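Long-range contacts in cupin type-2 domain-containing protein (Burkholderia xenovorans, PDB 2O8Q), which is of unknown function but has a cupin fold and binds a nickel ion through three histidines, consistent with a metal-dependent role: residues I8-K13 against V85-G90; F68-G73 against L110-I115; G73-E78 against H101-H106. One frame throughout, in Å; residues are numbered along the deposited sequence. Where two conformers were deposited one is given.

Interaction 1: I8-K13 against V85-G90; sequences IQHEPK and VMLEAG. With EDO (1,2-ethanediol), chain G.
The imidazole of His10 meets the strand 83-88 with its edge. The carbonyl O of Met86 lies near the ring plane, 3.3 Å from His10 CE1. Water 1 also sits in the plane, 2.7 Å from His10 ND1. Leu87 CD2 approaches the ring obliquely, 3.8 Å from His10 CE1, and the two side chains cross at about a right angle. The contact joins the six-stranded and the three-stranded sheets of the cupin fold. The N-terminal strand 7-9 belongs to the six-stranded sheet, and 83-88 is an outer strand of the three-stranded one.

Ile8 forms the apolar part of the contact. Its CG2, anti to the backbone N, reaches Leu87 CD2 at 3.7 Å and also touches Val85 CG1. Ile8 and Val85 meet tip to tip. Ala93 of strand 92-94 packs on both Ile8 and Leu87. Outside this patch, Ile8 N donates an almost straight bond (175°) to O1 of a 1,2-ethanediol, probably from the crystallisation liquor.

With no direct hydrogen bond across the segments, two waters link the backbones and the His10 ring. Water 1 accepts from Glu88 N and meets His10 ND1. Water 2 accepts from Glu11 N and donates to Ala89 O. Toward solvent, Lys13 NZ makes a long salt bridge of 3.6 Å to Glu88 OE2. Arg29 of the second subunit packs on Glu11, and its NH2 donates a hydrogen bond to Gly90 O. The extended Glu11 side chain, CG anti to the backbone N, brings OE1 to 3.4 Å from Gly90 CA.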
loop_
_atom_site.group_PDB
_atom_site.type_symbol
_atom_site.label_atom_id
_atom_site.label_comp_id
_atom_site.label_asym_id
_atom_site.label_seq_id
_atom_site.Cartn_x
_atom_site.Cartn_y
_atom_site.Cartn_z
ATOM N N ILE A 8 -14.191 -3.913 13.394
ATOM C CA ILE A 8 -14.183 -3.155 14.644
ATOM C C ILE A 8 -13.566 -4.005 15.721
ATOM O O ILE A 8 -13.826 -5.210 15.817
ATOM C CB ILE A 8 -15.638 -2.820 15.073
ATOM C CG1 ILE A 8 -16.384 -2.101 13.926
ATOM C CG2 ILE A 8 -15.655 -2.053 16.404
ATOM C CD1 ILE A 8 -15.706 -0.789 13.431
ATOM N N GLN A 9 -12.750 -3.354 16.552
ATOM C CA GLN A 9 -12.274 -3.974 17.784
ATOM C C GLN A 9 -12.405 -3.019 18.933
ATOM O O GLN A 9 -12.360 -1.822 18.790
ATOM C CB GLN A 9 -10.828 -4.450 17.681
ATOM C CG GLN A 9 -10.707 -5.884 17.158
ATOM C CD GLN A 9 -11.336 -6.978 18.088
ATOM O OE1 GLN A 9 -11.788 -8.014 17.598
ATOM N NE2 GLN A 9 -11.393 -6.716 19.398
ATOM N N HIS A 10 -12.606 -3.586 20.111
ATOM C CA HIS A 10 -12.751 -2.807 21.339
ATOM C C HIS A 10 -11.700 -3.311 22.330
ATOM O O HIS A 10 -11.341 -4.487 22.303
ATOM C CB HIS A 10 -14.164 -2.993 21.924
ATOM C CG HIS A 10 -15.296 -2.612 20.995
ATOM N ND1 HIS A 10 -15.653 -1.294 20.733
ATOM C CD2 HIS A 10 -16.145 -3.372 20.264
ATOM C CE1 HIS A 10 -16.664 -1.274 19.879
ATOM N NE2 HIS A 10 -16.996 -2.520 19.600
ATOM N N GLU A 11 -11.213 -2.432 23.197
ATOM C CA GLU A 11 -10.272 -2.811 24.243
ATOM C C GLU A 11 -11.035 -3.414 25.438
ATOM O O GLU A 11 -11.853 -2.720 26.018
ATOM C CB GLU A 11 -9.511 -1.582 24.695
ATOM C CG GLU A 11 -8.443 -1.905 25.697
ATOM C CD GLU A 11 -7.558 -0.745 25.959
ATOM O OE1 GLU A 11 -7.879 0.402 25.567
ATOM O OE2 GLU A 11 -6.516 -0.987 26.580
ATOM N N PRO A 12 -10.761 -4.681 25.799
ATOM C CA PRO A 12 -11.347 -5.215 27.052
ATOM C C PRO A 12 -10.918 -4.444 28.307
ATOM O O PRO A 12 -9.806 -3.875 28.382
ATOM C CB PRO A 12 -10.854 -6.654 27.076
ATOM C CG PRO A 12 -10.541 -6.969 25.630
ATOM C CD PRO A 12 -9.959 -5.701 25.110
ATOM N N LYS A 13 -11.802 -4.427 29.304
ATOM C CA LYS A 13 -11.753 -3.395 30.372
ATOM C C LYS A 13 -10.956 -3.308 31.755
ATOM O O LYS A 13 -10.447 -2.212 31.977
ATOM C CB LYS A 13 -13.210 -2.878 30.613
ATOM C CG LYS A 13 -13.542 -1.600 29.789
ATOM C CD LYS A 13 -15.037 -1.350 29.627
ATOM C CE LYS A 13 -15.326 -0.226 28.618
ATOM N NZ LYS A 13 -14.909 1.118 29.108
ATOM N N VAL A 85 -21.905 1.744 15.173
ATOM C CA VAL A 85 -20.783 1.265 15.974
ATOM C C VAL A 85 -20.381 2.385 16.909
ATOM O O VAL A 85 -20.011 3.465 16.447
ATOM C CB VAL A 85 -19.502 0.998 15.089
ATOM C CG1 VAL A 85 -18.349 0.613 16.008
ATOM C CG2 VAL A 85 -19.762 -0.030 14.012
HETATM N N MSE A 86 -20.352 2.116 18.203
HETATM C CA MSE A 86 -19.865 3.058 19.188
HETATM C C MSE A 86 -18.429 2.697 19.648
HETATM O O MSE A 86 -18.199 1.595 20.128
HETATM C CB MSE A 86 -20.802 3.069 20.375
HETATM C CG MSE A 86 -20.251 3.759 21.581
HETATM SE SE MSE A 86 -20.374 5.676 21.340
HETATM C CE MSE A 86 -22.305 5.974 21.366
ATOM N N LEU A 87 -17.470 3.602 19.479
ATOM C CA LEU A 87 -16.108 3.339 19.849
ATOM C C LEU A 87 -15.680 4.234 21.006
ATOM O O LEU A 87 -15.910 5.438 20.962
ATOM C CB LEU A 87 -15.153 3.648 18.675
ATOM C CG LEU A 87 -15.228 2.838 17.410
ATOM C CD1 LEU A 87 -14.118 3.365 16.395
ATOM C CD2 LEU A 87 -15.037 1.374 17.751
ATOM N N GLU A 88 -14.992 3.658 21.987
ATOM C CA GLU A 88 -14.417 4.420 23.086
ATOM C C GLU A 88 -12.901 4.310 22.975
ATOM O O GLU A 88 -12.403 3.647 22.047
ATOM C CB GLU A 88 -14.840 3.822 24.433
ATOM C CG GLU A 88 -16.316 3.755 24.686
ATOM C CD GLU A 88 -16.584 3.131 26.049
ATOM O OE1 GLU A 88 -16.569 3.888 27.027
ATOM O OE2 GLU A 88 -16.783 1.902 26.123
ATOM N N ALA A 89 -12.168 4.883 23.934
ATOM C CA ALA A 89 -10.689 4.791 23.880
ATOM C C ALA A 89 -10.270 3.324 23.725
ATOM O O ALA A 89 -10.803 2.443 24.448
ATOM C CB ALA A 89 -10.027 5.424 25.103
ATOM N N GLY A 90 -9.312 3.078 22.820
ATOM C CA GLY A 90 -8.800 1.735 22.589
ATOM C C GLY A 90 -9.540 1.040 21.476
ATOM O O GLY A 90 -9.114 -0.007 21.055
HETATM C C1 EDO G . -17.024 -5.661 12.517
HETATM O O1 EDO G . -16.024 -6.274 13.339
HETATM C C2 EDO G . -18.445 -5.733 13.109
HETATM O O2 EDO G . -18.473 -5.797 14.543
HETATM O O HOH W 1 -14.669 0.819 22.143
HETATM O O HOH W 2 -12.363 0.263 23.561
#

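Interaction 2: F68-G73 against L110-I115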
loop_
_atom_site.group_PDB
_atom_site.type_symbol
_atom_site.label_atom_id
_atom_site.label_comp_id
_atom_site.label_asym_id
_atom_site.label_seq_id
_atom_site.Cartn_x
_atom_site.Cartn_y
_atom_site.Cartn_z
ATOM N N PHE A 68 -8.968 3.890 11.932
ATOM C CA PHE A 68 -9.096 4.821 13.049
ATOM C C PHE A 68 -8.824 4.068 14.343
ATOM O O PHE A 68 -9.273 2.909 14.515
ATOM C CB PHE A 68 -10.526 5.360 13.135
ATOM C CG PHE A 68 -10.859 6.240 11.969
ATOM C CD1 PHE A 68 -10.477 7.578 11.948
ATOM C CD2 PHE A 68 -11.391 5.705 10.825
ATOM C CE1 PHE A 68 -10.715 8.360 10.838
ATOM C CE2 PHE A 68 -11.616 6.503 9.735
ATOM C CZ PHE A 68 -11.271 7.806 9.727
ATOM N N TYR A 69 -8.095 4.738 15.229
ATOM C CA TYR A 69 -7.838 4.235 16.599
ATOM C C TYR A 69 -8.185 5.345 17.575
ATOM O O TYR A 69 -7.596 6.374 17.568
ATOM C CB TYR A 69 -6.389 3.765 16.775
ATOM C CG TYR A 69 -6.136 3.035 18.076
ATOM C CD1 TYR A 69 -5.895 3.759 19.228
ATOM C CD2 TYR A 69 -6.218 1.657 18.159
ATOM C CE1 TYR A 69 -5.695 3.098 20.428
ATOM C CE2 TYR A 69 -6.004 1.001 19.335
ATOM C CZ TYR A 69 -5.753 1.714 20.476
ATOM O OH TYR A 69 -5.557 1.053 21.684
ATOM N N VAL A 70 -9.177 5.108 18.420
ATOM C CA VAL A 70 -9.639 6.132 19.356
ATOM C C VAL A 70 -8.708 6.252 20.553
ATOM O O VAL A 70 -8.430 5.284 21.264
ATOM C CB VAL A 70 -11.085 5.884 19.811
ATOM C CG1 VAL A 70 -11.508 7.009 20.779
ATOM C CG2 VAL A 70 -12.002 5.811 18.596
ATOM N N LEU A 71 -8.228 7.488 20.780
ATOM C CA LEU A 71 -7.255 7.769 21.853
ATOM C C LEU A 71 -7.937 8.283 23.130
ATOM O O LEU A 71 -7.424 8.120 24.236
ATOM C CB LEU A 71 -6.234 8.793 21.338
ATOM C CG LEU A 71 -5.422 8.356 20.112
ATOM C CD1 LEU A 71 -4.651 9.552 19.532
ATOM C CD2 LEU A 71 -4.502 7.179 20.466
ATOM N N ARG A 72 -9.069 8.982 22.961
ATOM C CA ARG A 72 -9.790 9.641 24.072
ATOM C C ARG A 72 -11.214 9.886 23.617
ATOM O O ARG A 72 -11.472 10.115 22.454
ATOM C CB ARG A 72 -9.130 10.976 24.408
ATOM C CG ARG A 72 -9.660 11.647 25.675
ATOM C CD ARG A 72 -8.977 13.030 25.934
ATOM N NE ARG A 72 -9.173 13.947 24.794
ATOM C CZ ARG A 72 -9.339 15.270 24.881
ATOM N NH1 ARG A 72 -9.350 15.875 26.076
ATOM N NH2 ARG A 72 -9.515 15.996 23.768
ATOM N N GLY A 73 -12.142 9.780 24.560
ATOM C CA GLY A 73 -13.525 10.090 24.272
ATOM C C GLY A 73 -14.200 8.954 23.568
ATOM O O GLY A 73 -13.819 7.779 23.713
ATOM N N LEU A 110 -13.319 13.898 22.152
ATOM C CA LEU A 110 -12.814 12.908 21.206
ATOM C C LEU A 110 -11.409 13.254 20.671
ATOM O O LEU A 110 -11.167 14.380 20.215
ATOM C CB LEU A 110 -13.737 12.754 19.994
ATOM C CG LEU A 110 -13.272 11.826 18.856
ATOM C CD1 LEU A 110 -13.323 10.391 19.365
ATOM C CD2 LEU A 110 -14.105 12.070 17.587
ATOM N N GLU A 111 -10.530 12.256 20.693
ATOM C CA GLU A 111 -9.237 12.307 19.990
ATOM C C GLU A 111 -9.036 10.965 19.308
ATOM O O GLU A 111 -9.117 9.942 19.978
ATOM C CB GLU A 111 -8.118 12.558 21.000
ATOM C CG GLU A 111 -6.777 12.924 20.371
ATOM C CD GLU A 111 -5.712 13.260 21.405
ATOM O OE1 GLU A 111 -5.840 12.795 22.560
ATOM O OE2 GLU A 111 -4.753 13.974 21.061
ATOM N N VAL A 112 -8.770 10.961 18.002
ATOM C CA VAL A 112 -8.700 9.735 17.236
ATOM C C VAL A 112 -7.543 9.839 16.262
ATOM O O VAL A 112 -7.395 10.853 15.573
ATOM C CB VAL A 112 -10.079 9.427 16.553
ATOM C CG1 VAL A 112 -10.512 10.540 15.638
ATOM C CG2 VAL A 112 -10.042 8.060 15.837
ATOM N N LEU A 113 -6.765 8.781 16.152
ATOM C CA LEU A 113 -5.709 8.695 15.157
ATOM C C LEU A 113 -6.291 8.048 13.896
ATOM O O LEU A 113 -6.953 7.024 13.943
ATOM C CB LEU A 113 -4.586 7.814 15.701
ATOM C CG LEU A 113 -3.383 7.539 14.796
ATOM C CD1 LEU A 113 -2.550 8.813 14.498
ATOM C CD2 LEU A 113 -2.484 6.386 15.411
ATOM N N GLU A 114 -6.015 8.676 12.762
ATOM C CA GLU A 114 -6.407 8.185 11.458
ATOM C C GLU A 114 -5.120 7.895 10.687
ATOM O O GLU A 114 -4.244 8.743 10.635
ATOM C CB GLU A 114 -7.230 9.206 10.645
ATOM C CG GLU A 114 -7.652 8.714 9.248
ATOM C CD GLU A 114 -8.544 9.672 8.507
ATOM O OE1 GLU A 114 -8.551 10.898 8.831
ATOM O OE2 GLU A 114 -9.253 9.242 7.552
ATOM N N ILE A 115 -5.061 6.699 10.080
ATOM C CA ILE A 115 -3.985 6.276 9.187
ATOM C C ILE A 115 -4.653 5.950 7.859
ATOM O O ILE A 115 -5.586 5.169 7.818
ATOM C CB ILE A 115 -3.211 5.064 9.715
ATOM C CG1 ILE A 115 -2.839 5.244 11.190
ATOM C CG2 ILE A 115 -2.017 4.771 8.771
ATOM C CD1 ILE A 115 -3.818 4.609 12.213
#
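Val112 CG2 is the apolar centre of this antiparallel strand pair in the six-stranded sheet of the cupin fold. Val112 lies on the face that also carries Phe68 and Val70; its CG2 is anti to the backbone N and comes 3.4 Å from Tyr69 O. Phe68 CB lies 3.9 Å from Val112 CG2, and Val70 CG2 4.1 Å. The methyl also meets the edge of the Phe68 ring. Leu110 CD1 extends the patch to Val70 CG1, and Val75 of strand 74-79 packs on both residues.

The Phe68 ring and Glu114 side chain run side by side, ring and carboxylate planes 32° apart. Phe68 CZ comes 3.3 Å from Glu114 OE2. The buried carboxylate is satisfied by His44 at OE1 and Gln66 at OE2.

Tyr69 N to Leu113 O and Leu113 N to Tyr69 O are both hydrogen bonds of 2.9 Å. Further on, a classic beta bulge sets Leu71 and Arg72 opposite Glu111. Leu71 points toward the partner strand, and its CD1 packs on Leu113 CB; both residues touch the second subunit. Glu111 O takes two N-H groups, from Leu71 N at 2.7 Å and from Arg72 N, which lies on a lone pair. Glu111 N donates a hydrogen bond to Arg72 O from above the carbonyl plane. At the polar edge the opposite charges of Arg72 NE and Glu111 OE1 stay 4.2 Å apart, and no N-H points at the oxygen.

Interaction 3: G73-E78 against H101-H106. With NI (nickel (II) ion), chain C.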
loop_
_atom_site.group_PDB
_atom_site.type_symbol
_atom_site.label_atom_id
_atom_site.label_comp_id
_atom_site.label_asym_id
_atom_site.label_seq_id
_atom_site.Cartn_x
_atom_site.Cartn_y
_atom_site.Cartn_z
ATOM N N GLY A 73 -12.142 9.780 24.560
ATOM C CA GLY A 73 -13.525 10.090 24.272
ATOM C C GLY A 73 -14.200 8.954 23.568
ATOM O O GLY A 73 -13.819 7.779 23.713
ATOM N N TRP A 74 -15.255 9.290 22.825
ATOM C CA TRP A 74 -15.989 8.277 22.095
ATOM C C TRP A 74 -16.566 8.861 20.824
ATOM O O TRP A 74 -16.707 10.054 20.683
ATOM C CB TRP A 74 -17.095 7.682 22.988
ATOM C CG TRP A 74 -18.149 8.652 23.476
ATOM C CD1 TRP A 74 -18.238 9.194 24.733
ATOM C CD2 TRP A 74 -19.261 9.215 22.726
ATOM N NE1 TRP A 74 -19.311 10.053 24.812
ATOM C CE2 TRP A 74 -19.956 10.081 23.608
ATOM C CE3 TRP A 74 -19.746 9.064 21.412
ATOM C CZ2 TRP A 74 -21.060 10.808 23.202
ATOM C CZ3 TRP A 74 -20.852 9.793 21.024
ATOM C CH2 TRP A 74 -21.491 10.634 21.912
ATOM N N VAL A 75 -16.821 7.993 19.857
ATOM C CA VAL A 75 -17.392 8.425 18.585
ATOM C C VAL A 75 -18.251 7.272 18.066
ATOM O O VAL A 75 -17.899 6.100 18.229
ATOM C CB VAL A 75 -16.292 8.763 17.562
ATOM C CG1 VAL A 75 -15.305 7.589 17.356
ATOM C CG2 VAL A 75 -16.876 9.239 16.242
ATOM N N GLU A 76 -19.409 7.603 17.475
ATOM C CA GLU A 76 -20.315 6.602 16.886
ATOM C C GLU A 76 -20.349 6.832 15.372
ATOM O O GLU A 76 -20.657 7.930 14.878
ATOM C CB GLU A 76 -21.719 6.742 17.485
ATOM C CG GLU A 76 -22.664 5.628 17.094
ATOM C CD GLU A 76 -24.001 5.712 17.745
ATOM O OE1 GLU A 76 -24.561 6.826 17.778
ATOM O OE2 GLU A 76 -24.495 4.661 18.245
ATOM N N PHE A 77 -20.022 5.749 14.655
ATOM C CA PHE A 77 -20.052 5.697 13.212
ATOM C C PHE A 77 -21.198 4.802 12.788
ATOM O O PHE A 77 -21.805 4.056 13.587
ATOM C CB PHE A 77 -18.762 5.042 12.714
ATOM C CG PHE A 77 -17.507 5.854 12.984
ATOM C CD1 PHE A 77 -17.433 7.165 12.576
ATOM C CD2 PHE A 77 -16.390 5.266 13.563
ATOM C CE1 PHE A 77 -16.269 7.917 12.794
ATOM C CE2 PHE A 77 -15.208 5.994 13.743
ATOM C CZ PHE A 77 -15.145 7.301 13.369
ATOM N N GLU A 78 -21.595 4.904 11.524
ATOM C CA GLU A 78 -22.562 3.992 10.950
ATOM C C GLU A 78 -22.033 3.568 9.590
ATOM O O GLU A 78 -21.556 4.395 8.825
ATOM C CB GLU A 78 -23.964 4.605 10.811
ATOM C CG GLU A 78 -25.001 3.587 10.453
ATOM C CD GLU A 78 -26.391 4.169 10.216
ATOM O OE1 GLU A 78 -26.580 5.387 10.447
ATOM O OE2 GLU A 78 -27.292 3.393 9.811
ATOM N N HIS A 101 -20.337 5.285 4.634
ATOM C CA HIS A 101 -20.384 5.445 6.088
ATOM C C HIS A 101 -20.723 6.871 6.480
ATOM O O HIS A 101 -20.765 7.782 5.663
ATOM C CB HIS A 101 -19.065 5.036 6.732
ATOM C CG HIS A 101 -17.946 5.948 6.366
ATOM N ND1 HIS A 101 -17.396 5.983 5.099
ATOM C CD2 HIS A 101 -17.322 6.929 7.072
ATOM C CE1 HIS A 101 -16.491 6.951 5.056
ATOM N NE2 HIS A 101 -16.412 7.523 6.241
ATOM N N ARG A 102 -20.976 7.071 7.768
ATOM C CA ARG A 102 -21.196 8.418 8.260
ATOM C C ARG A 102 -20.845 8.420 9.748
ATOM O O ARG A 102 -20.736 7.346 10.352
ATOM C CB ARG A 102 -22.636 8.884 7.985
ATOM C CG ARG A 102 -23.720 8.063 8.650
ATOM C CD ARG A 102 -25.104 8.623 8.399
ATOM N NE ARG A 102 -26.174 7.798 8.946
ATOM C CZ ARG A 102 -27.447 8.188 8.987
ATOM N NH1 ARG A 102 -27.770 9.392 8.516
ATOM N NH2 ARG A 102 -28.391 7.388 9.486
ATOM N N GLU A 103 -20.632 9.621 10.285
ATOM C CA GLU A 103 -20.383 9.799 11.722
ATOM C C GLU A 103 -21.639 10.346 12.347
ATOM O O GLU A 103 -22.151 11.363 11.897
ATOM C CB GLU A 103 -19.252 10.780 12.003
ATOM C CG GLU A 103 -18.870 10.807 13.476
ATOM C CD GLU A 103 -18.959 12.205 14.075
ATOM O OE1 GLU A 103 -18.675 13.209 13.365
ATOM O OE2 GLU A 103 -19.336 12.290 15.260
ATOM N N LEU A 104 -22.154 9.633 13.354
ATOM C CA LEU A 104 -23.422 10.010 13.969
ATOM C C LEU A 104 -23.301 11.044 15.072
ATOM O O LEU A 104 -24.140 11.932 15.196
ATOM C CB LEU A 104 -24.117 8.782 14.502
ATOM C CG LEU A 104 -24.508 7.712 13.480
ATOM C CD1 LEU A 104 -25.294 6.550 14.151
ATOM C CD2 LEU A 104 -25.382 8.317 12.374
ATOM N N ARG A 105 -22.259 10.927 15.885
ATOM C CA ARG A 105 -22.077 11.807 17.035
ATOM C C ARG A 105 -20.761 11.481 17.675
ATOM O O ARG A 105 -20.229 10.384 17.471
ATOM C CB ARG A 105 -23.221 11.617 18.061
ATOM C CG ARG A 105 -23.605 10.162 18.387
ATOM C CD ARG A 105 -24.790 10.021 19.319
ATOM N NE ARG A 105 -26.013 10.645 18.837
ATOM C CZ ARG A 105 -26.852 10.088 17.966
ATOM N NH1 ARG A 105 -26.576 8.897 17.459
ATOM N NH2 ARG A 105 -27.965 10.704 17.615
ATOM N N HIS A 106 -20.254 12.404 18.493
ATOM C CA HIS A 106 -19.015 12.168 19.243
ATOM C C HIS A 106 -18.964 12.994 20.516
ATOM O O HIS A 106 -19.679 13.971 20.689
ATOM C CB HIS A 106 -17.781 12.450 18.384
ATOM C CG HIS A 106 -17.747 13.840 17.883
ATOM N ND1 HIS A 106 -18.293 14.184 16.665
ATOM C CD2 HIS A 106 -17.285 14.992 18.437
ATOM C CE1 HIS A 106 -18.161 15.492 16.491
ATOM N NE2 HIS A 106 -17.548 16.003 17.546
HETATM NI NI NI C . -15.601 9.474 6.609
HETATM O O HOH W 3 -13.913 8.651 7.604
HETATM O O HOH W 4 -14.999 11.468 7.144
HETATM O O HOH W 5 -16.592 9.512 8.517
#
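Glu78 OE1 is held by two N-H groups of one arginine. Arg102 comes side-on, with NE and NH2 each 2.9 Å from this oxygen. NH2 uses the syn lone pair, while NE comes from above the carboxylate plane. The oxygen lies close to the guanidinium plane, and the two side chains run side by side. Arg102 starts in the crowded position between N and carbonyl carbon (chi1 62°) and then extends, which puts its head group beside Glu78.

A second salt bridge sits on the same face. Arg105 NH1 gives a single bond of 2.9 Å to Glu76 OE1, nearly along the C-O axis. Leu104 lies between the bridges, its CD1 on Glu76 and its CD2 on Glu78 OE1.

The backbones pair antiparallel. Glu76 N bonds Arg105 O almost straight (176°), and Leu104 N bonds Glu76 O. Leu104 and Arg105 both face Glu76, a classic beta bulge. Trp74 lays one ring face over the backbone of His106.

On the opposite face Val75 CG2 packs on the Phe77 ring and on Glu103 CG. The Glu103 chain bends at chi2, and its OE2 takes a 2.6 Å bond from His106 ND1, in the imidazole plane. This bond probably fixes the ring's rotation.

At the start of strand 101-106, His101 NE2 binds nickel at 2.1 Å. Its ND1 is held by Val99 O. His59 and His61 bind the ion too, and waters 3, 4 and 5 fill the remaining positions of this cupin-type, three-histidine metal site.

Overall arrangement
From the N terminus, segment 8-13 is met by 85-90, so interaction 1 closes the first long loop. Within it the chain passes through Gly73, the last residue of 68-73 and the first of 73-78, which therefore belongs to both interactions 2 and 3. Segment 101-106 then closes interaction 3, and 110-115 closes interaction 2 around it. Interaction 1 crosses both others, since 85-90 falls between their halves. Interaction 2 lies in the six-stranded sheet, interaction 3 in the three-stranded one, and interaction 1 bridges the two. Leu87 N and Gly90 N hydrogen-bond Val75 O and Val70 O, and Leu110 packs on Val75. Interactions 1 and 2 also border the second subunit.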